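Long-range contacts in type II restriction enzyme NgoMIV (Neisseria gonorrhoeae, PDB 1FIU), which recognises the double-stranded DNA sequence GCCGGC as a homotetramer and cleaves it after the first G, using magnesium ions: residues 37-42 with 256-261; 45-50 with 243-248; 75-80 with 278-283; 91-96 with 144-149. One frame throughout, in Å; residues are numbered along the deposited sequence.

How the contacts relate
From the N terminus, helix 38-50 supplies the first partner of two contacts: its start closes contact 1 on the junction between helices 246-256 and 259-270, and its end closes contact 2 on the turn after strand 240-243. Contact 2 is nested inside the loop of contact 1. The next helix, 62-81, meets residues 278-283 near the C terminus in contact 3, which crosses both earlier loops. Contact 4, between strands 92-96 and 141-145 at one border of the sheet, is nested within all three. Val77 and Gln78 of contact 3 pack on Val94 of contact 4, and Tyr247 OH of contact 2 probably hydrogen-bonds Ser278 OG of contact 3.

Contact 1 of 4, residues 37-42 with 256-261; sequences NTRSFN and LNYEDA
Arg39 and Tyr258 both carry CG anti to their own carbonyl carbon (chi1 -66° and -75°), and from these starting directions the arginine chain, extended from CG to NE, runs over one face of the phenol ring. The closest approach is Arg39 CG to Tyr258 CE1, 3.7 Å, and CG stands over the face as a CH-pi donor, 4.1 Å from the centroid of the Tyr258 ring. The guanidinium itself is farther off, with Arg39 CZ 5.5 Å from that centroid, so any cation-pi attraction is weak. On the opposite face of the ring lies CB of Leu256, offset toward the rim, while Leu256 CD1 reaches Asn42 CB at 4.1 Å. The phenol oxygen is met from the helix side: Asn42 ND2 donates to Tyr258 OH over 3.2 Å, a somewhat bent bond whose acceptor lies a little out of the amide plane. One turn earlier, Asn37 OD1 receives Ser40 N at 2.8 Å, on a lone pair in the carbonyl plane. This is a surface contact between helix ends: the N-capped first turn of helix 38-50 meets a helix-helix junction, where a Schellman motif at Asn257 ends helix 246-256 and Tyr258 occupies the N-cap position of helix 259-270.

Contact 2 of 4, residues 45-50 with 243-248; sequences KGIADL and HFALYE
Ile47 and Glu248 lose the most surface to this contact, with Leu50 next; the CA atoms of Ile47 and Glu248, 5.4 Å apart, are the nearest pair across the two segments. Ile47 uses its branches separately. CG2, anti to the backbone N, sits 4.0 Å from Ala245 CB and equally far from CZ of Phe244, whose ring is in turn covered over its centre by that same alanine methyl. CG1 lies beside the backbone of Glu248, 4.1 Å from its carbonyl carbon, and CD1 extends toward CE1 of His243. The isoleucine therefore fills the corner where strand 240-243 leaves the central sheet and turns into helix 246-256, with Ala245 as N-cap; the sheet belongs to the PDDEXK nuclease core, and helix 38-50 packs against the end of this strand. Glu248 meets Leu50 through its aliphatic part: CG lies 3.7 Å from Leu50 CB, and Leu50 CD1 comes to 3.8 Å of Glu248 O. The glutamate then bends at chi2 (77°), which swings CD, and the carboxylate with it, away from the leucine. Its OE1 forms a salt bridge with Arg9 of helix 4-18, while OE2 accepts from a water at 2.8 Å that also donates to Leu50 O at 3.1 Å, bridging the end of helix 38-50 to the carboxylate.

Contact 3 of 4, residues 75-80 with 278-283; sequences EFVQSA and SDLPLD
Ser278 OG is gripped by several groups: Asp276 OD2, the backbone N of Ala165 of the second subunit and probably Tyr247 OH; the CA of Ser278 is touched by Phe76 CZ at 4.1 Å. The turn that follows brings Leu280 and Pro281 against helix 62-81. Phe76 has CG anti to its backbone N (chi1 168°), and its ring crosses Pro281 at about a right angle, CE2 lying 3.7 Å from CG of the proline. The same CG presses on Ala80 CB at 3.4 Å, tighter than ordinary van der Waals contact, so one proline carbon touches both the Ala80 methyl and Phe76 CE2, residues one turn apart on helix 62-81. Beside it, Val77 CG2 meets Leu280 CD2 at 3.8 Å, the two side chains set obliquely; Leu280 also touches Val217 and Val219 of strand 215-220. All the residues that touch are buried. Phe5 and Phe12 of helix 4-18 close in around Ala80 and Phe76, while Asp279 and Asp283 hydrogen-bond backbone N atoms of the second subunit. The arrangement is helix-to-helix hydrophobic packing in the core of a PDDEXK nuclease, joining helix 62-81 to the short helix 280-283 at the subunit interface.

Contact 4 of 4, residues 91-96 with 144-149; sequences DWNVKQ and TRNLIA
Trp92 and Arg145, a non-hydrogen-bonded antiparallel pair, pack tightly on one face of the sheet: Arg145 CB lies 3.5 Å from Trp92 CZ3, and CG stands over the six-membered ring, 4.0 Å from its centroid, as a CH-pi donor. Trp92 CZ2 lies over one face of the guanidinium, the planes 30° apart, and Arg145 NH1 bonds carbonyl oxygens of Val286 and Ala285 of the second subunit. A water at the guanidinium edge accepts from Arg145 NE and Asp91 N and donates to Asn146 O. Asn93 and Thr144 form the neighbouring hydrogen-bonded pair, and Asn146 N donates almost straight (178°) to Asp91 O. The other side is looser and wet. Asn93 ND2 gives Asn146 OD1 only a weak bond of 3.3 Å, while Asp91 OD2 and Asn146 OD1 stand 3.0 Å apart. One water links Asp91 OD2 to Leu147 O; another donates to Asn146 OD1 at 2.8 Å. The two facing acceptors probably repel, an effect that the Asn93 amide and these two waters would ease.

Contact 1 of 4, residues 37-42 with 256-261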
loop_
_atom_site.group_PDB
_atom_site.type_symbol
_atom_site.label_atom_id
_atom_site.label_comp_id
_atom_site.label_asym_id
_atom_site.label_seq_id
_atom_site.Cartn_x
_atom_site.Cartn_y
_atom_site.Cartn_z
ATOM N N ASN I 37 20.828 -28.027 -8.575
ATOM C CA ASN I 37 19.598 -28.581 -8.019
ATOM C C ASN I 37 19.054 -29.683 -8.900
ATOM O O ASN I 37 18.718 -29.434 -10.059
ATOM C CB ASN I 37 18.564 -27.454 -7.861
ATOM C CG ASN I 37 17.303 -27.914 -7.155
ATOM O OD1 ASN I 37 16.318 -28.292 -7.791
ATOM N ND2 ASN I 37 17.338 -27.908 -5.826
ATOM N N THR I 38 18.983 -30.888 -8.336
ATOM C CA THR I 38 18.504 -32.088 -9.029
ATOM C C THR I 38 17.148 -31.884 -9.690
ATOM O O THR I 38 16.957 -32.223 -10.861
ATOM C CB THR I 38 18.381 -33.300 -8.047
ATOM O OG1 THR I 38 19.667 -33.593 -7.482
ATOM C CG2 THR I 38 17.865 -34.547 -8.767
ATOM N N ARG I 39 16.190 -31.343 -8.941
ATOM C CA ARG I 39 14.873 -31.168 -9.523
ATOM C C ARG I 39 14.874 -30.112 -10.637
ATOM O O ARG I 39 14.219 -30.308 -11.661
ATOM C CB ARG I 39 13.846 -30.856 -8.424
ATOM C CG ARG I 39 13.628 -32.042 -7.451
ATOM C CD ARG I 39 12.485 -31.776 -6.481
ATOM N NE ARG I 39 12.217 -32.915 -5.603
ATOM C CZ ARG I 39 12.993 -33.284 -4.587
ATOM N NH1 ARG I 39 14.102 -32.604 -4.304
ATOM N NH2 ARG I 39 12.655 -34.332 -3.844
ATOM N N SER I 40 15.596 -29.005 -10.453
ATOM C CA SER I 40 15.654 -27.988 -11.511
ATOM C C SER I 40 16.255 -28.599 -12.781
ATOM O O SER I 40 15.717 -28.448 -13.881
ATOM C CB SER I 40 16.503 -26.790 -11.071
ATOM O OG SER I 40 16.543 -25.772 -12.078
ATOM N N PHE I 41 17.382 -29.288 -12.607
ATOM C CA PHE I 41 18.077 -29.963 -13.703
ATOM C C PHE I 41 17.145 -30.903 -14.463
ATOM O O PHE I 41 17.051 -30.832 -15.687
ATOM C CB PHE I 41 19.256 -30.772 -13.127
ATOM C CG PHE I 41 20.025 -31.551 -14.162
ATOM C CD1 PHE I 41 21.210 -31.044 -14.688
ATOM C CD2 PHE I 41 19.560 -32.790 -14.608
ATOM C CE1 PHE I 41 21.928 -31.761 -15.651
ATOM C CE2 PHE I 41 20.270 -33.514 -15.577
ATOM C CZ PHE I 41 21.456 -32.994 -16.091
ATOM N N ASN I 42 16.459 -31.785 -13.737
ATOM C CA ASN I 42 15.556 -32.740 -14.375
ATOM C C ASN I 42 14.295 -32.143 -14.980
ATOM O O ASN I 42 13.830 -32.595 -16.037
ATOM C CB ASN I 42 15.166 -33.857 -13.402
ATOM C CG ASN I 42 16.342 -34.727 -13.042
ATOM O OD1 ASN I 42 17.159 -35.050 -13.903
ATOM N ND2 ASN I 42 16.440 -35.114 -11.777
ATOM N N LEU I 256 7.532 -37.433 -13.460
ATOM C CA LEU I 256 8.514 -37.711 -12.400
ATOM C C LEU I 256 7.925 -37.859 -10.997
ATOM O O LEU I 256 8.647 -38.167 -10.047
ATOM C CB LEU I 256 9.587 -36.617 -12.368
ATOM C CG LEU I 256 10.300 -36.390 -13.707
ATOM C CD1 LEU I 256 11.387 -35.340 -13.547
ATOM C CD2 LEU I 256 10.903 -37.711 -14.192
ATOM N N ASN I 257 6.621 -37.645 -10.860
ATOM C CA ASN I 257 5.962 -37.742 -9.565
ATOM C C ASN I 257 6.634 -36.878 -8.489
ATOM O O ASN I 257 6.903 -37.347 -7.379
ATOM C CB ASN I 257 5.875 -39.216 -9.089
ATOM C CG ASN I 257 4.940 -40.064 -9.950
ATOM O OD1 ASN I 257 3.819 -39.652 -10.263
ATOM N ND2 ASN I 257 5.389 -41.261 -10.326
ATOM N N TYR I 258 6.916 -35.613 -8.817
ATOM C CA TYR I 258 7.501 -34.682 -7.848
ATOM C C TYR I 258 6.262 -34.100 -7.170
ATOM O O TYR I 258 5.768 -33.029 -7.535
ATOM C CB TYR I 258 8.277 -33.557 -8.542
ATOM C CG TYR I 258 9.631 -33.939 -9.106
ATOM C CD1 TYR I 258 10.378 -33.007 -9.826
ATOM C CD2 TYR I 258 10.187 -35.204 -8.891
ATOM C CE1 TYR I 258 11.638 -33.304 -10.316
ATOM C CE2 TYR I 258 11.469 -35.518 -9.382
ATOM C CZ TYR I 258 12.183 -34.554 -10.088
ATOM O OH TYR I 258 13.458 -34.803 -10.544
ATOM N N GLU I 259 5.755 -34.833 -6.187
ATOM C CA GLU I 259 4.541 -34.471 -5.479
ATOM C C GLU I 259 4.448 -33.079 -4.859
ATOM O O GLU I 259 3.414 -32.427 -4.998
ATOM C CB GLU I 259 4.250 -35.520 -4.408
ATOM C CG GLU I 259 4.169 -36.950 -4.952
ATOM C CD GLU I 259 3.078 -37.134 -5.991
ATOM O OE1 GLU I 259 2.304 -36.176 -6.230
ATOM O OE2 GLU I 259 2.985 -38.244 -6.566
ATOM N N ASP I 260 5.485 -32.633 -4.156
ATOM C CA ASP I 260 5.419 -31.309 -3.542
ATOM C C ASP I 260 5.374 -30.229 -4.634
ATOM O O ASP I 260 4.542 -29.302 -4.580
ATOM C CB ASP I 260 6.610 -31.077 -2.606
ATOM C CG ASP I 260 6.482 -31.856 -1.282
ATOM O OD1 ASP I 260 5.440 -32.524 -1.058
ATOM O OD2 ASP I 260 7.424 -31.794 -0.463
ATOM N N ALA I 261 6.255 -30.346 -5.625
ATOM C CA ALA I 261 6.273 -29.361 -6.709
ATOM C C ALA I 261 4.925 -29.376 -7.431
ATOM O O ALA I 261 4.415 -28.333 -7.848
ATOM C CB ALA I 261 7.411 -29.653 -7.680
#

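Contact 2 of 4, residues 45-50 with 243-248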
loop_
_atom_site.group_PDB
_atom_site.type_symbol
_atom_site.label_atom_id
_atom_site.label_comp_id
_atom_site.label_asym_id
_atom_site.label_seq_id
_atom_site.Cartn_x
_atom_site.Cartn_y
_atom_site.Cartn_z
ATOM N N LYS I 45 15.299 -30.331 -18.225
ATOM C CA LYS I 45 15.639 -31.304 -19.255
ATOM C C LYS I 45 14.371 -31.900 -19.858
ATOM O O LYS I 45 14.267 -32.054 -21.082
ATOM C CB LYS I 45 16.469 -32.422 -18.641
ATOM C CG LYS I 45 17.123 -33.320 -19.653
ATOM C CD LYS I 45 18.507 -32.803 -19.952
ATOM C CE LYS I 45 19.397 -33.910 -20.481
ATOM N NZ LYS I 45 20.800 -33.446 -20.550
ATOM N N GLY I 46 13.426 -32.256 -18.987
ATOM C CA GLY I 46 12.170 -32.813 -19.460
ATOM C C GLY I 46 11.435 -31.817 -20.355
ATOM O O GLY I 46 10.894 -32.173 -21.411
ATOM N N ILE I 47 11.407 -30.555 -19.938
ATOM C CA ILE I 47 10.719 -29.550 -20.737
ATOM C C ILE I 47 11.385 -29.378 -22.105
ATOM O O ILE I 47 10.706 -29.367 -23.140
ATOM C CB ILE I 47 10.688 -28.183 -20.002
ATOM C CG1 ILE I 47 9.734 -28.256 -18.813
ATOM C CG2 ILE I 47 10.249 -27.085 -20.964
ATOM C CD1 ILE I 47 9.706 -26.962 -17.971
ATOM N N ALA I 48 12.715 -29.276 -22.112
ATOM C CA ALA I 48 13.442 -29.104 -23.368
ATOM C C ALA I 48 13.192 -30.305 -24.285
ATOM O O ALA I 48 13.083 -30.153 -25.501
ATOM C CB ALA I 48 14.929 -28.934 -23.096
ATOM N N ASP I 49 13.085 -31.504 -23.717
ATOM C CA ASP I 49 12.820 -32.681 -24.557
ATOM C C ASP I 49 11.433 -32.548 -25.194
ATOM O O ASP I 49 11.244 -32.814 -26.381
ATOM C CB ASP I 49 12.877 -33.977 -23.736
ATOM C CG ASP I 49 12.659 -35.221 -24.598
ATOM O OD1 ASP I 49 13.527 -35.512 -25.455
ATOM O OD2 ASP I 49 11.614 -35.897 -24.435
ATOM N N LEU I 50 10.461 -32.123 -24.398
ATOM C CA LEU I 50 9.114 -31.952 -24.899
ATOM C C LEU I 50 9.036 -30.836 -25.938
ATOM O O LEU I 50 8.086 -30.775 -26.723
ATOM C CB LEU I 50 8.167 -31.676 -23.737
ATOM C CG LEU I 50 7.899 -32.929 -22.896
ATOM C CD1 LEU I 50 6.995 -32.546 -21.735
ATOM C CD2 LEU I 50 7.256 -34.023 -23.760
ATOM N N HIS I 243 3.884 -18.750 -17.657
ATOM C CA HIS I 243 5.042 -19.611 -17.862
ATOM C C HIS I 243 5.256 -19.871 -19.353
ATOM O O HIS I 243 4.291 -20.113 -20.096
ATOM C CB HIS I 243 4.838 -20.956 -17.121
ATOM C CG HIS I 243 6.097 -21.764 -16.985
ATOM N ND1 HIS I 243 6.450 -22.759 -17.873
ATOM C CD2 HIS I 243 7.126 -21.657 -16.111
ATOM C CE1 HIS I 243 7.648 -23.229 -17.553
ATOM N NE2 HIS I 243 8.081 -22.577 -16.486
ATOM N N PHE I 244 6.520 -19.857 -19.774
ATOM C CA PHE I 244 6.848 -20.054 -21.179
ATOM C C PHE I 244 6.495 -21.427 -21.744
ATOM O O PHE I 244 6.387 -21.586 -22.963
ATOM C CB PHE I 244 8.339 -19.747 -21.439
ATOM C CG PHE I 244 9.249 -20.954 -21.370
ATOM C CD1 PHE I 244 10.013 -21.315 -22.479
ATOM C CD2 PHE I 244 9.380 -21.702 -20.188
ATOM C CE1 PHE I 244 10.905 -22.393 -22.414
ATOM C CE2 PHE I 244 10.274 -22.785 -20.124
ATOM C CZ PHE I 244 11.030 -23.121 -21.235
ATOM N N ALA I 245 6.281 -22.406 -20.865
ATOM C CA ALA I 245 5.954 -23.760 -21.327
ATOM C C ALA I 245 5.195 -24.483 -20.228
ATOM O O ALA I 245 5.628 -25.509 -19.698
ATOM C CB ALA I 245 7.254 -24.506 -21.670
ATOM N N LEU I 246 4.020 -23.971 -19.913
ATOM C CA LEU I 246 3.259 -24.530 -18.819
ATOM C C LEU I 246 2.832 -25.986 -18.969
ATOM O O LEU I 246 2.932 -26.750 -18.006
ATOM C CB LEU I 246 2.016 -23.669 -18.549
ATOM C CG LEU I 246 1.372 -23.976 -17.186
ATOM C CD1 LEU I 246 2.098 -23.233 -16.065
ATOM C CD2 LEU I 246 -0.078 -23.578 -17.207
ATOM N N TYR I 247 2.345 -26.344 -20.155
ATOM C CA TYR I 247 1.874 -27.704 -20.417
ATOM C C TYR I 247 2.999 -28.712 -20.228
ATOM O O TYR I 247 2.791 -29.783 -19.642
ATOM C CB TYR I 247 1.330 -27.805 -21.841
ATOM C CG TYR I 247 0.298 -26.737 -22.177
ATOM C CD1 TYR I 247 0.183 -26.250 -23.482
ATOM C CD2 TYR I 247 -0.521 -26.193 -21.185
ATOM C CE1 TYR I 247 -0.718 -25.234 -23.794
ATOM C CE2 TYR I 247 -1.436 -25.169 -21.484
ATOM C CZ TYR I 247 -1.519 -24.696 -22.791
ATOM O OH TYR I 247 -2.374 -23.659 -23.102
ATOM N N GLU I 248 4.178 -28.362 -20.722
ATOM C CA GLU I 248 5.342 -29.232 -20.620
ATOM C C GLU I 248 5.817 -29.343 -19.172
ATOM O O GLU I 248 6.210 -30.433 -18.724
ATOM C CB GLU I 248 6.454 -28.720 -21.530
ATOM C CG GLU I 248 6.086 -28.718 -23.017
ATOM C CD GLU I 248 5.163 -27.569 -23.447
ATOM O OE1 GLU I 248 4.816 -26.697 -22.611
ATOM O OE2 GLU I 248 4.794 -27.545 -24.644
HETATM O O HOH W 1 5.937 -28.580 -26.925
#

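Contact 3 of 4, residues 75-80 with 278-283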
loop_
_atom_site.group_PDB
_atom_site.type_symbol
_atom_site.label_atom_id
_atom_site.label_comp_id
_atom_site.label_asym_id
_atom_site.label_seq_id
_atom_site.Cartn_x
_atom_site.Cartn_y
_atom_site.Cartn_z
ATOM N N GLU I 75 7.662 -10.255 -29.480
ATOM C CA GLU I 75 7.201 -10.653 -30.804
ATOM C C GLU I 75 5.987 -11.567 -30.734
ATOM O O GLU I 75 5.071 -11.432 -31.529
ATOM C CB GLU I 75 8.345 -11.328 -31.574
ATOM C CG GLU I 75 9.469 -10.366 -31.842
ATOM C CD GLU I 75 10.640 -10.999 -32.554
ATOM O OE1 GLU I 75 10.687 -12.245 -32.660
ATOM O OE2 GLU I 75 11.523 -10.236 -33.002
ATOM N N PHE I 76 5.984 -12.492 -29.775
ATOM C CA PHE I 76 4.864 -13.396 -29.603
ATOM C C PHE I 76 3.620 -12.600 -29.212
ATOM O O PHE I 76 2.540 -12.838 -29.745
ATOM C CB PHE I 76 5.159 -14.429 -28.504
ATOM C CG PHE I 76 3.956 -15.198 -28.073
ATOM C CD1 PHE I 76 3.451 -16.242 -28.853
ATOM C CD2 PHE I 76 3.265 -14.820 -26.924
ATOM C CE1 PHE I 76 2.264 -16.892 -28.489
ATOM C CE2 PHE I 76 2.090 -15.451 -26.557
ATOM C CZ PHE I 76 1.581 -16.486 -27.331
ATOM N N VAL I 77 3.774 -11.670 -28.265
ATOM C CA VAL I 77 2.629 -10.884 -27.820
ATOM C C VAL I 77 2.082 -10.033 -28.960
ATOM O O VAL I 77 0.871 -10.007 -29.209
ATOM C CB VAL I 77 2.986 -9.996 -26.599
ATOM C CG1 VAL I 77 1.854 -8.969 -26.331
ATOM C CG2 VAL I 77 3.160 -10.885 -25.358
ATOM N N GLN I 78 2.978 -9.369 -29.671
ATOM C CA GLN I 78 2.566 -8.531 -30.790
ATOM C C GLN I 78 1.776 -9.324 -31.830
ATOM O O GLN I 78 0.675 -8.942 -32.232
ATOM C CB GLN I 78 3.799 -7.919 -31.440
ATOM C CG GLN I 78 3.499 -6.898 -32.531
ATOM C CD GLN I 78 4.775 -6.385 -33.185
ATOM O OE1 GLN I 78 5.578 -7.168 -33.700
ATOM N NE2 GLN I 78 4.972 -5.069 -33.165
ATOM N N SER I 79 2.320 -10.470 -32.232
ATOM C CA SER I 79 1.677 -11.285 -33.248
ATOM C C SER I 79 0.337 -11.886 -32.836
ATOM O O SER I 79 -0.624 -11.879 -33.611
ATOM C CB SER I 79 2.653 -12.392 -33.687
ATOM O OG SER I 79 2.203 -12.995 -34.885
ATOM N N ALA I 80 0.248 -12.428 -31.625
ATOM C CA ALA I 80 -0.999 -13.034 -31.191
ATOM C C ALA I 80 -2.093 -11.997 -30.858
ATOM O O ALA I 80 -3.260 -12.173 -31.216
ATOM C CB ALA I 80 -0.744 -13.957 -29.974
ATOM N N SER I 278 0.433 -18.849 -23.756
ATOM C CA SER I 278 -0.675 -18.721 -24.713
ATOM C C SER I 278 -1.934 -18.056 -24.141
ATOM O O SER I 278 -2.827 -17.653 -24.886
ATOM C CB SER I 278 -1.055 -20.112 -25.317
ATOM O OG SER I 278 -1.697 -20.942 -24.375
ATOM N N ASP I 279 -2.017 -17.952 -22.825
ATOM C CA ASP I 279 -3.167 -17.309 -22.184
ATOM C C ASP I 279 -2.988 -15.789 -22.173
ATOM O O ASP I 279 -3.966 -15.027 -22.041
ATOM C CB ASP I 279 -3.272 -17.790 -20.738
ATOM C CG ASP I 279 -3.680 -19.236 -20.650
ATOM O OD1 ASP I 279 -4.744 -19.539 -21.206
ATOM O OD2 ASP I 279 -2.945 -20.049 -20.041
ATOM N N LEU I 280 -1.748 -15.347 -22.336
ATOM C CA LEU I 280 -1.471 -13.915 -22.232
ATOM C C LEU I 280 -2.163 -13.001 -23.240
ATOM O O LEU I 280 -2.779 -11.994 -22.840
ATOM C CB LEU I 280 0.042 -13.657 -22.227
ATOM C CG LEU I 280 0.427 -12.179 -22.045
ATOM C CD1 LEU I 280 -0.240 -11.599 -20.781
ATOM C CD2 LEU I 280 1.942 -12.058 -21.962
ATOM N N PRO I 281 -2.089 -13.310 -24.548
ATOM C CA PRO I 281 -2.758 -12.421 -25.518
ATOM C C PRO I 281 -4.239 -12.224 -25.212
ATOM O O PRO I 281 -4.735 -11.094 -25.210
ATOM C CB PRO I 281 -2.538 -13.129 -26.851
ATOM C CG PRO I 281 -1.245 -13.869 -26.638
ATOM C CD PRO I 281 -1.408 -14.421 -25.237
ATOM N N LEU I 282 -4.954 -13.309 -24.911
ATOM C CA LEU I 282 -6.375 -13.189 -24.578
ATOM C C LEU I 282 -6.593 -12.452 -23.249
ATOM O O LEU I 282 -7.567 -11.705 -23.105
ATOM C CB LEU I 282 -7.042 -14.577 -24.521
ATOM C CG LEU I 282 -7.683 -15.048 -25.827
ATOM C CD1 LEU I 282 -8.018 -16.541 -25.713
ATOM C CD2 LEU I 282 -8.952 -14.226 -26.131
ATOM N N ASP I 283 -5.707 -12.649 -22.267
ATOM C CA ASP I 283 -5.871 -11.938 -21.000
ATOM C C ASP I 283 -5.643 -10.422 -21.204
ATOM O O ASP I 283 -6.176 -9.619 -20.457
ATOM C CB ASP I 283 -4.931 -12.496 -19.931
ATOM C CG ASP I 283 -5.506 -13.740 -19.257
ATOM O OD1 ASP I 283 -6.665 -14.093 -19.560
ATOM O OD2 ASP I 283 -4.805 -14.334 -18.421
#

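Contact 4 of 4, residues 91-96 with 144-149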
loop_
_atom_site.group_PDB
_atom_site.type_symbol
_atom_site.label_atom_id
_atom_site.label_comp_id
_atom_site.label_asym_id
_atom_site.label_seq_id
_atom_site.Cartn_x
_atom_site.Cartn_y
_atom_site.Cartn_z
ATOM N N ASP I 91 -5.517 0.871 -31.868
ATOM C CA ASP I 91 -4.285 1.064 -32.620
ATOM C C ASP I 91 -3.225 0.729 -31.570
ATOM O O ASP I 91 -2.789 1.594 -30.824
ATOM C CB ASP I 91 -4.192 2.537 -33.051
ATOM C CG ASP I 91 -2.926 2.842 -33.831
ATOM O OD1 ASP I 91 -2.137 1.913 -34.096
ATOM O OD2 ASP I 91 -2.728 4.025 -34.180
ATOM N N TRP I 92 -2.828 -0.546 -31.521
ATOM C CA TRP I 92 -1.895 -1.029 -30.493
ATOM C C TRP I 92 -0.438 -1.108 -30.898
ATOM O O TRP I 92 -0.130 -1.390 -32.049
ATOM C CB TRP I 92 -2.326 -2.432 -30.033
ATOM C CG TRP I 92 -3.765 -2.557 -29.623
ATOM C CD1 TRP I 92 -4.796 -3.034 -30.380
ATOM C CD2 TRP I 92 -4.329 -2.192 -28.355
ATOM N NE1 TRP I 92 -5.972 -2.994 -29.659
ATOM C CE2 TRP I 92 -5.717 -2.477 -28.417
ATOM C CE3 TRP I 92 -3.796 -1.652 -27.171
ATOM C CZ2 TRP I 92 -6.585 -2.238 -27.344
ATOM C CZ3 TRP I 92 -4.659 -1.419 -26.099
ATOM C CH2 TRP I 92 -6.040 -1.710 -26.193
ATOM N N ASN I 93 0.453 -0.849 -29.943
ATOM C CA ASN I 93 1.879 -0.962 -30.197
ATOM C C ASN I 93 2.448 -1.840 -29.103
ATOM O O ASN I 93 2.046 -1.741 -27.938
ATOM C CB ASN I 93 2.546 0.402 -30.151
ATOM C CG ASN I 93 1.940 1.370 -31.149
ATOM O OD1 ASN I 93 1.925 1.105 -32.360
ATOM N ND2 ASN I 93 1.428 2.492 -30.652
ATOM N N VAL I 94 3.370 -2.712 -29.471
ATOM C CA VAL I 94 3.996 -3.589 -28.477
ATOM C C VAL I 94 5.487 -3.397 -28.621
ATOM O O VAL I 94 6.016 -3.490 -29.729
ATOM C CB VAL I 94 3.681 -5.076 -28.747
ATOM C CG1 VAL I 94 4.358 -5.961 -27.671
ATOM C CG2 VAL I 94 2.197 -5.303 -28.749
ATOM N N LYS I 95 6.187 -3.113 -27.537
ATOM C CA LYS I 95 7.614 -2.947 -27.685
ATOM C C LYS I 95 8.470 -3.234 -26.479
ATOM O O LYS I 95 8.071 -3.051 -25.320
ATOM C CB LYS I 95 7.960 -1.554 -28.206
ATOM C CG LYS I 95 7.863 -0.459 -27.170
ATOM C CD LYS I 95 8.435 0.851 -27.692
ATOM C CE LYS I 95 8.362 1.929 -26.628
ATOM N NZ LYS I 95 8.764 3.277 -27.135
ATOM N N GLN I 96 9.668 -3.721 -26.791
ATOM C CA GLN I 96 10.656 -4.015 -25.787
ATOM C C GLN I 96 11.210 -2.637 -25.473
ATOM O O GLN I 96 11.625 -1.894 -26.376
ATOM C CB GLN I 96 11.713 -4.950 -26.374
ATOM C CG GLN I 96 12.856 -5.165 -25.453
ATOM C CD GLN I 96 13.906 -6.089 -26.022
ATOM O OE1 GLN I 96 14.004 -6.286 -27.239
ATOM N NE2 GLN I 96 14.711 -6.654 -25.139
ATOM N N THR I 144 0.885 -0.346 -25.691
ATOM C CA THR I 144 0.249 0.967 -25.598
ATOM C C THR I 144 -0.883 1.092 -26.608
ATOM O O THR I 144 -0.920 0.356 -27.603
ATOM C CB THR I 144 1.278 2.094 -25.845
ATOM O OG1 THR I 144 1.829 1.956 -27.160
ATOM C CG2 THR I 144 2.431 1.989 -24.835
ATOM N N ARG I 145 -1.808 2.016 -26.335
ATOM C CA ARG I 145 -2.956 2.266 -27.219
ATOM C C ARG I 145 -2.903 3.719 -27.676
ATOM O O ARG I 145 -2.865 4.624 -26.855
ATOM C CB ARG I 145 -4.289 2.053 -26.483
ATOM C CG ARG I 145 -5.487 2.000 -27.442
ATOM C CD ARG I 145 -6.803 1.856 -26.729
ATOM N NE ARG I 145 -7.910 1.829 -27.684
ATOM C CZ ARG I 145 -9.167 1.545 -27.365
ATOM N NH1 ARG I 145 -9.485 1.259 -26.104
ATOM N NH2 ARG I 145 -10.115 1.539 -28.306
ATOM N N ASN I 146 -2.898 3.928 -28.990
ATOM C CA ASN I 146 -2.910 5.272 -29.536
ATOM C C ASN I 146 -4.314 5.841 -29.409
ATOM O O ASN I 146 -5.295 5.104 -29.343
ATOM C CB ASN I 146 -2.485 5.234 -31.004
ATOM C CG ASN I 146 -0.989 5.058 -31.166
ATOM O OD1 ASN I 146 -0.515 4.598 -32.212
ATOM N ND2 ASN I 146 -0.231 5.445 -30.141
ATOM N N LEU I 147 -4.408 7.164 -29.376
ATOM C CA LEU I 147 -5.697 7.820 -29.211
ATOM C C LEU I 147 -6.539 7.758 -30.470
ATOM O O LEU I 147 -6.037 7.423 -31.541
ATOM C CB LEU I 147 -5.464 9.246 -28.749
ATOM C CG LEU I 147 -4.540 9.309 -27.525
ATOM C CD1 LEU I 147 -4.447 10.743 -27.057
ATOM C CD2 LEU I 147 -5.073 8.425 -26.371
ATOM N N ILE I 148 -7.822 8.074 -30.339
ATOM C CA ILE I 148 -8.727 7.961 -31.462
ATOM C C ILE I 148 -9.418 9.245 -31.886
ATOM O O ILE I 148 -9.634 10.170 -31.086
ATOM C CB ILE I 148 -9.774 6.894 -31.174
ATOM C CG1 ILE I 148 -10.755 7.387 -30.111
ATOM C CG2 ILE I 148 -9.069 5.627 -30.691
ATOM C CD1 ILE I 148 -11.842 6.392 -29.730
ATOM N N ALA I 149 -9.759 9.294 -33.169
ATOM C CA ALA I 149 -10.412 10.467 -33.713
ATOM C C ALA I 149 -11.880 10.533 -33.310
ATOM O O ALA I 149 -12.536 9.509 -33.016
ATOM C CB ALA I 149 -10.295 10.453 -35.237
HETATM O O HOH W 2 -6.883 2.965 -30.343
HETATM O O HOH W 3 -5.265 5.980 -33.575
HETATM O O HOH W 4 2.075 3.990 -33.173
#